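Local coordinates for phosphoinositol-specific phospholipase C (Pseudomonas sp., PDB 5FYP), which is a calcium-dependent phospholipase C with a TIM-barrel-type fold, which probably cleaves phosphoinositides between the diacylglycerol and the phosphate, at residues A[6-11]-A[293-298]; A[12-17]-A[174-179]. One frame throughout, in Å; residues are numbered along the deposited sequence. Where two conformers were deposited one is given.

Interaction 1 (A[6-11]-A[293-298])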
loop_
_atom_site.group_PDB
_atom_site.type_symbol
_atom_site.label_atom_id
_atom_site.label_comp_id
_atom_site.label_asym_id
_atom_site.label_seq_id
_atom_site.Cartn_x
_atom_site.Cartn_y
_atom_site.Cartn_z
ATOM N N ALA A 6 16.405 -11.865 9.720
ATOM C CA ALA A 6 17.674 -11.583 9.021
ATOM C C ALA A 6 17.536 -10.643 7.841
ATOM O O ALA A 6 18.477 -9.928 7.515
ATOM C CB ALA A 6 18.350 -12.876 8.579
ATOM N N PHE A 7 16.370 -10.620 7.210
ATOM C CA PHE A 7 16.196 -9.824 6.008
ATOM C C PHE A 7 16.103 -8.328 6.270
ATOM O O PHE A 7 16.121 -7.545 5.312
ATOM C CB PHE A 7 15.026 -10.335 5.126
ATOM C CG PHE A 7 13.645 -10.075 5.646
ATOM C CD1 PHE A 7 13.040 -8.858 5.439
ATOM C CD2 PHE A 7 12.918 -11.079 6.287
ATOM C CE1 PHE A 7 11.751 -8.627 5.857
ATOM C CE2 PHE A 7 11.625 -10.845 6.700
ATOM C CZ PHE A 7 11.032 -9.617 6.473
ATOM N N ILE A 8 15.971 -7.919 7.528
ATOM C CA ILE A 8 15.834 -6.485 7.859
ATOM C C ILE A 8 17.188 -5.965 8.337
ATOM O O ILE A 8 17.741 -6.419 9.324
ATOM C CB ILE A 8 14.768 -6.241 8.937
ATOM C CG1 ILE A 8 13.405 -6.729 8.423
ATOM C CG2 ILE A 8 14.728 -4.748 9.300
ATOM C CD1 ILE A 8 12.252 -6.515 9.354
ATOM N N ASP A 9 17.716 -4.991 7.621
ATOM C CA ASP A 9 18.939 -4.312 8.081
ATOM C C ASP A 9 18.612 -3.611 9.406
ATOM O O ASP A 9 17.722 -2.793 9.428
ATOM C CB ASP A 9 19.393 -3.345 6.981
ATOM C CG ASP A 9 20.645 -2.575 7.308
ATOM O OD1 ASP A 9 21.030 -2.459 8.489
ATOM O OD2 ASP A 9 21.219 -2.037 6.351
ATOM N N PRO A 10 19.386 -3.900 10.495
ATOM C CA PRO A 10 19.075 -3.284 11.778
ATOM C C PRO A 10 19.111 -1.744 11.761
ATOM O O PRO A 10 18.442 -1.111 12.566
ATOM C CB PRO A 10 20.134 -3.864 12.716
ATOM C CG PRO A 10 20.499 -5.167 12.094
ATOM C CD PRO A 10 20.445 -4.918 10.620
ATOM N N ALA A 11 19.835 -1.155 10.810
ATOM C CA ALA A 11 19.874 0.312 10.677
ATOM C C ALA A 11 18.501 0.881 10.279
ATOM O O ALA A 11 18.269 2.083 10.421
ATOM C CB ALA A 11 20.927 0.708 9.662
ATOM N N TYR A 293 19.826 -8.343 2.601
ATOM C CA TYR A 293 18.677 -7.665 3.160
ATOM C C TYR A 293 17.594 -7.415 2.101
ATOM O O TYR A 293 17.891 -7.158 0.932
ATOM C CB TYR A 293 19.076 -6.339 3.783
ATOM C CG TYR A 293 20.045 -6.460 4.939
ATOM C CD1 TYR A 293 19.733 -7.226 6.065
ATOM C CD2 TYR A 293 21.235 -5.769 4.925
ATOM C CE1 TYR A 293 20.624 -7.343 7.136
ATOM C CE2 TYR A 293 22.132 -5.858 5.998
ATOM C CZ TYR A 293 21.783 -6.636 7.091
ATOM O OH TYR A 293 22.681 -6.726 8.149
ATOM N N ARG A 294 16.340 -7.458 2.553
ATOM C CA ARG A 294 15.186 -7.027 1.753
ATOM C C ARG A 294 14.581 -5.724 2.232
ATOM O O ARG A 294 13.675 -5.201 1.587
ATOM C CB ARG A 294 14.116 -8.104 1.664
ATOM C CG ARG A 294 14.619 -9.404 1.073
ATOM C CD ARG A 294 13.481 -10.270 0.522
ATOM N NE ARG A 294 13.918 -11.645 0.298
ATOM C CZ ARG A 294 14.039 -12.567 1.249
ATOM N NH1 ARG A 294 13.643 -12.348 2.477
ATOM N NH2 ARG A 294 14.554 -13.757 0.935
ATOM N N ILE A 295 15.073 -5.186 3.359
ATOM C CA ILE A 295 14.636 -3.901 3.905
ATOM C C ILE A 295 15.888 -3.213 4.414
ATOM O O ILE A 295 16.634 -3.789 5.225
ATOM C CB ILE A 295 13.607 -4.037 5.051
ATOM C CG1 ILE A 295 12.334 -4.732 4.550
ATOM C CG2 ILE A 295 13.325 -2.698 5.690
ATOM C CD1 ILE A 295 11.231 -4.825 5.552
ATOM N N ARG A 296 16.150 -2.000 3.949
ATOM C CA ARG A 296 17.320 -1.258 4.410
ATOM C C ARG A 296 17.161 0.209 4.118
ATOM O O ARG A 296 16.441 0.589 3.207
ATOM C CB ARG A 296 18.590 -1.755 3.752
ATOM C CG ARG A 296 18.494 -1.973 2.287
ATOM C CD ARG A 296 19.869 -2.058 1.672
ATOM N NE ARG A 296 20.397 -0.712 1.470
ATOM C CZ ARG A 296 21.473 -0.406 0.767
ATOM N NH1 ARG A 296 22.224 -1.356 0.180
ATOM N NH2 ARG A 296 21.767 0.885 0.656
ATOM N N PRO A 297 17.871 1.052 4.873
ATOM C CA PRO A 297 17.907 2.458 4.498
ATOM C C PRO A 297 18.529 2.653 3.113
ATOM O O PRO A 297 19.382 1.861 2.707
ATOM C CB PRO A 297 18.837 3.081 5.571
ATOM C CG PRO A 297 18.853 2.108 6.681
ATOM C CD PRO A 297 18.716 0.766 6.053
ATOM N N PHE A 298 18.130 3.705 2.406
ATOM C CA PHE A 298 18.784 4.065 1.138
ATOM C C PHE A 298 20.259 4.287 1.273
ATOM O O PHE A 298 20.965 4.112 0.280
ATOM C CB PHE A 298 18.179 5.349 0.585
ATOM C CG PHE A 298 16.780 5.184 0.067
ATOM C CD1 PHE A 298 16.508 4.409 -1.051
ATOM C CD2 PHE A 298 15.727 5.794 0.700
ATOM C CE1 PHE A 298 15.211 4.254 -1.510
ATOM C CE2 PHE A 298 14.438 5.659 0.237
ATOM C CZ PHE A 298 14.167 4.877 -0.861
ATOM O OXT PHE A 298 20.698 4.643 2.336
#
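The phenol ring of Tyr293 carries Asp9 on one face: Asp9 CA lies 3.5 Å above the ring plane over its centre, and Asp9 CB makes a CH-pi contact 3.7 Å from the ring centroid. With CG anti to the backbone N (chi1 -180°), Asp9 has its CG beside Tyr293 CE2 and CD2; the carboxylate plane is 19° from the ring plane. Two carbonyl oxygens, Ala6 O and Phe7 O, lie at the ring edge near its plane. The Phe7 ring meets Ile295 CD1 at its own edge, CE1 to CD1 3.8 Å. Arg294 crosses the Phe7 side chain at about a right angle; its NH1 lies 3.6 Å from Phe7 CB, while its bonds go elsewhere, to Ser43 O from NH1 and Ala286 O from NH2. Beyond Asp9, Ala11 CB touches Pro297 CG.

The backbones join at a single bridge between Ile8 and Ile295. Phe7 O accepts from Arg294 N at 2.8 Å and from Ile295 N at 3.2 Å, and Asp9 N gives a nearly straight bond (167°) to Ile295 O. Asp9 OD1 accepts from Ala11 N, two residues on, which comes from above the carboxylate plane: an Asx turn at the entry to the 3-10 segment. Strand 295-297, outermost in its sheet, pairs on its other side with strand 20-25. Main-chain bonds thus fasten the N-terminal loop to the C-terminal strand. Arg296 NE and NH2 both bond Pro297 O within their own segment; with Asp9 OD2 5.1 Å from Arg296 NE, any attraction between these charges is probably only a weak, longer-range one.

Interaction 2 (A[12-17]-A[174-179])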
loop_
_atom_site.group_PDB
_atom_site.type_symbol
_atom_site.label_atom_id
_atom_site.label_comp_id
_atom_site.label_asym_id
_atom_site.label_seq_id
_atom_site.Cartn_x
_atom_site.Cartn_y
_atom_site.Cartn_z
ATOM N N SER A 12 17.610 0.032 9.778
ATOM C CA SER A 12 16.294 0.481 9.367
ATOM C C SER A 12 15.455 1.048 10.518
ATOM O O SER A 12 14.633 1.929 10.314
ATOM C CB SER A 12 15.502 -0.686 8.750
ATOM O OG SER A 12 16.185 -1.264 7.661
ATOM N N TRP A 13 15.639 0.513 11.716
ATOM C CA TRP A 13 14.726 0.801 12.808
ATOM C C TRP A 13 14.688 2.268 13.200
ATOM O O TRP A 13 13.617 2.811 13.450
ATOM C CB TRP A 13 15.037 -0.100 14.003
ATOM C CG TRP A 13 14.670 -1.492 13.746
ATOM C CD1 TRP A 13 15.521 -2.543 13.471
ATOM C CD2 TRP A 13 13.354 -2.004 13.662
ATOM N NE1 TRP A 13 14.801 -3.671 13.275
ATOM C CE2 TRP A 13 13.464 -3.372 13.361
ATOM C CE3 TRP A 13 12.086 -1.443 13.848
ATOM C CZ2 TRP A 13 12.345 -4.197 13.254
ATOM C CZ3 TRP A 13 11.003 -2.231 13.720
ATOM C CH2 TRP A 13 11.132 -3.621 13.477
ATOM N N ASN A 14 15.849 2.912 13.209
ATOM C CA ASN A 14 15.932 4.330 13.542
ATOM C C ASN A 14 15.840 5.243 12.316
ATOM O O ASN A 14 16.086 6.436 12.430
ATOM C CB ASN A 14 17.204 4.599 14.350
ATOM C CG ASN A 14 17.125 5.878 15.140
ATOM O OD1 ASN A 14 16.055 6.304 15.593
ATOM N ND2 ASN A 14 18.276 6.500 15.325
ATOM N N THR A 15 15.413 4.705 11.171
ATOM C CA THR A 15 15.296 5.485 9.952
ATOM C C THR A 15 13.836 5.864 9.745
ATOM O O THR A 15 12.961 5.021 9.867
ATOM C CB THR A 15 15.797 4.664 8.757
ATOM O OG1 THR A 15 17.140 4.214 9.004
ATOM C CG2 THR A 15 15.808 5.423 7.474
ATOM N N PRO A 16 13.546 7.126 9.355
ATOM C CA PRO A 16 12.201 7.488 8.936
ATOM C C PRO A 16 11.683 6.534 7.869
ATOM O O PRO A 16 12.449 6.122 7.002
ATOM C CB PRO A 16 12.396 8.892 8.364
ATOM C CG PRO A 16 13.527 9.441 9.186
ATOM C CD PRO A 16 14.468 8.275 9.279
ATOM N N PHE A 17 10.402 6.222 7.910
ATOM C CA PHE A 17 9.860 5.239 6.968
ATOM C C PHE A 17 10.125 5.593 5.516
ATOM O O PHE A 17 10.379 4.714 4.691
ATOM C CB PHE A 17 8.366 5.079 7.235
ATOM C CG PHE A 17 7.706 3.938 6.473
ATOM C CD1 PHE A 17 7.970 2.629 6.790
ATOM C CD2 PHE A 17 6.825 4.196 5.436
ATOM C CE1 PHE A 17 7.358 1.599 6.102
ATOM C CE2 PHE A 17 6.208 3.167 4.748
ATOM C CZ PHE A 17 6.466 1.855 5.068
ATOM N N TRP A 174 8.836 10.981 7.915
ATOM C CA TRP A 174 7.817 10.122 8.529
ATOM C C TRP A 174 8.326 9.613 9.882
ATOM O O TRP A 174 9.535 9.616 10.138
ATOM C CB TRP A 174 7.530 8.922 7.626
ATOM C CG TRP A 174 6.803 9.237 6.353
ATOM C CD1 TRP A 174 7.108 10.196 5.430
ATOM C CD2 TRP A 174 5.669 8.523 5.824
ATOM N NE1 TRP A 174 6.219 10.140 4.376
ATOM C CE2 TRP A 174 5.334 9.120 4.589
ATOM C CE3 TRP A 174 4.896 7.438 6.277
ATOM C CZ2 TRP A 174 4.269 8.690 3.828
ATOM C CZ3 TRP A 174 3.839 7.011 5.513
ATOM C CH2 TRP A 174 3.518 7.658 4.316
ATOM N N PRO A 175 7.420 9.061 10.718
ATOM C CA PRO A 175 7.901 8.314 11.876
ATOM C C PRO A 175 8.857 7.201 11.438
ATOM O O PRO A 175 8.803 6.687 10.302
ATOM C CB PRO A 175 6.615 7.740 12.484
ATOM C CG PRO A 175 5.523 8.656 11.980
ATOM C CD PRO A 175 5.962 8.991 10.593
ATOM N N THR A 176 9.725 6.820 12.359
ATOM C CA THR A 176 10.702 5.769 12.067
ATOM C C THR A 176 10.042 4.408 12.062
ATOM O O THR A 176 8.921 4.227 12.575
ATOM C CB THR A 176 11.869 5.739 13.079
ATOM O OG1 THR A 176 11.314 5.402 14.339
ATOM C CG2 THR A 176 12.601 7.087 13.130
ATOM N N ALA A 177 10.735 3.413 11.527
ATOM C CA ALA A 177 10.238 2.037 11.637
ATOM C C ALA A 177 10.013 1.643 13.100
ATOM O O ALA A 177 9.013 0.993 13.407
ATOM C CB ALA A 177 11.128 1.071 10.918
ATOM N N ASN A 178 10.917 2.037 13.992
ATOM C CA ASN A 178 10.719 1.794 15.430
ATOM C C ASN A 178 9.420 2.436 15.933
ATOM O O ASN A 178 8.645 1.818 16.656
ATOM C CB ASN A 178 11.906 2.338 16.230
ATOM C CG ASN A 178 11.776 2.061 17.695
ATOM O OD1 ASN A 178 11.684 0.918 18.065
ATOM N ND2 ASN A 178 11.708 3.092 18.509
ATOM N N ASP A 179 9.178 3.694 15.548
ATOM C CA ASP A 179 7.953 4.378 15.931
ATOM C C ASP A 179 6.711 3.616 15.422
ATOM O O ASP A 179 5.650 3.661 16.052
ATOM C CB ASP A 179 7.868 5.782 15.326
ATOM C CG ASP A 179 8.877 6.766 15.858
ATOM O OD1 ASP A 179 9.327 6.641 17.012
ATOM O OD2 ASP A 179 9.187 7.719 15.075
HETATM O O HOH W 1 13.178 5.553 16.031
#
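Phe17 and Trp174 meet obliquely at one end of this contact, their six-membered rings 5.8 Å apart between centroids with planes at 39°. Phe17 CD2 does the touching, 3.9 Å from Trp174 CE3. Phe17 CG is anti to the backbone N (chi1 -171°), and from there the ring reaches Trp174 through CD2. The indole of Trp174 is held from beyond by its NE1 bond to Ser256 O and packs on Leu154 of helix 151-158. At the other end the indole of Trp13 presents its CE3 corner to residues 177-178: CE3 lies 4.0 Å from Ala177 CB, and Asn178 N sits at the ring edge, in its plane.

Between the two aromatic ends the side chain of Thr176 lies against carbonyls, CB 3.4 Å from Trp13 O and CG2 near Asn14 O. Its OG1 accepts from Asp179 N in an ST motif, and Asp179 OD2 in turn accepts from Thr176 N; this reciprocal pair ties Thr176 to Asp179 across residues 177-179, which have helical backbone angles but lack the regular helix bonds. Three main-chain bonds, with a single bridge Pro16-Thr176 at their middle, join the loop leading to strand 20-25 to the loop between helix 165-168 and strand 184-189: Asn178 N to Trp13 O, Ala177 N to Thr15 O, and Phe17 N to Pro175 O at 2.9 Å.

The type I turn from Ser12 to Thr15 thereby offers two carbonyls to successive amides, Thr15 O to Ala177 N and Trp13 O to Asn178 N, while Asp179 N is met by Thr176 OG1. The polar centre is thus satisfied partly across the contact and partly within residues 174-179, with aromatic contacts flanking it.

Interactions 1 and 2 are consecutive grips on one N-terminal lead-in to strand 20-25: residues 6-11 meet the C-terminal strand 295-297, whereas residues 12-17 meet the loop between helix 165-168 and strand 184-189. Their centres lie 12 Å apart, on the same side of the chain's centre, and along the sequence interaction 2 is nested within the loop closed by interaction 1. They meet directly where Ser12 OG packs 3.4 Å from Arg296 CA and Thr15 packs on Pro297. The lead-in therefore bridges the sheet that holds strands 20-25 and 295-297 and the loop entering strand 184-189 of the other sheet, joining both chain ends to the middle of the sequence.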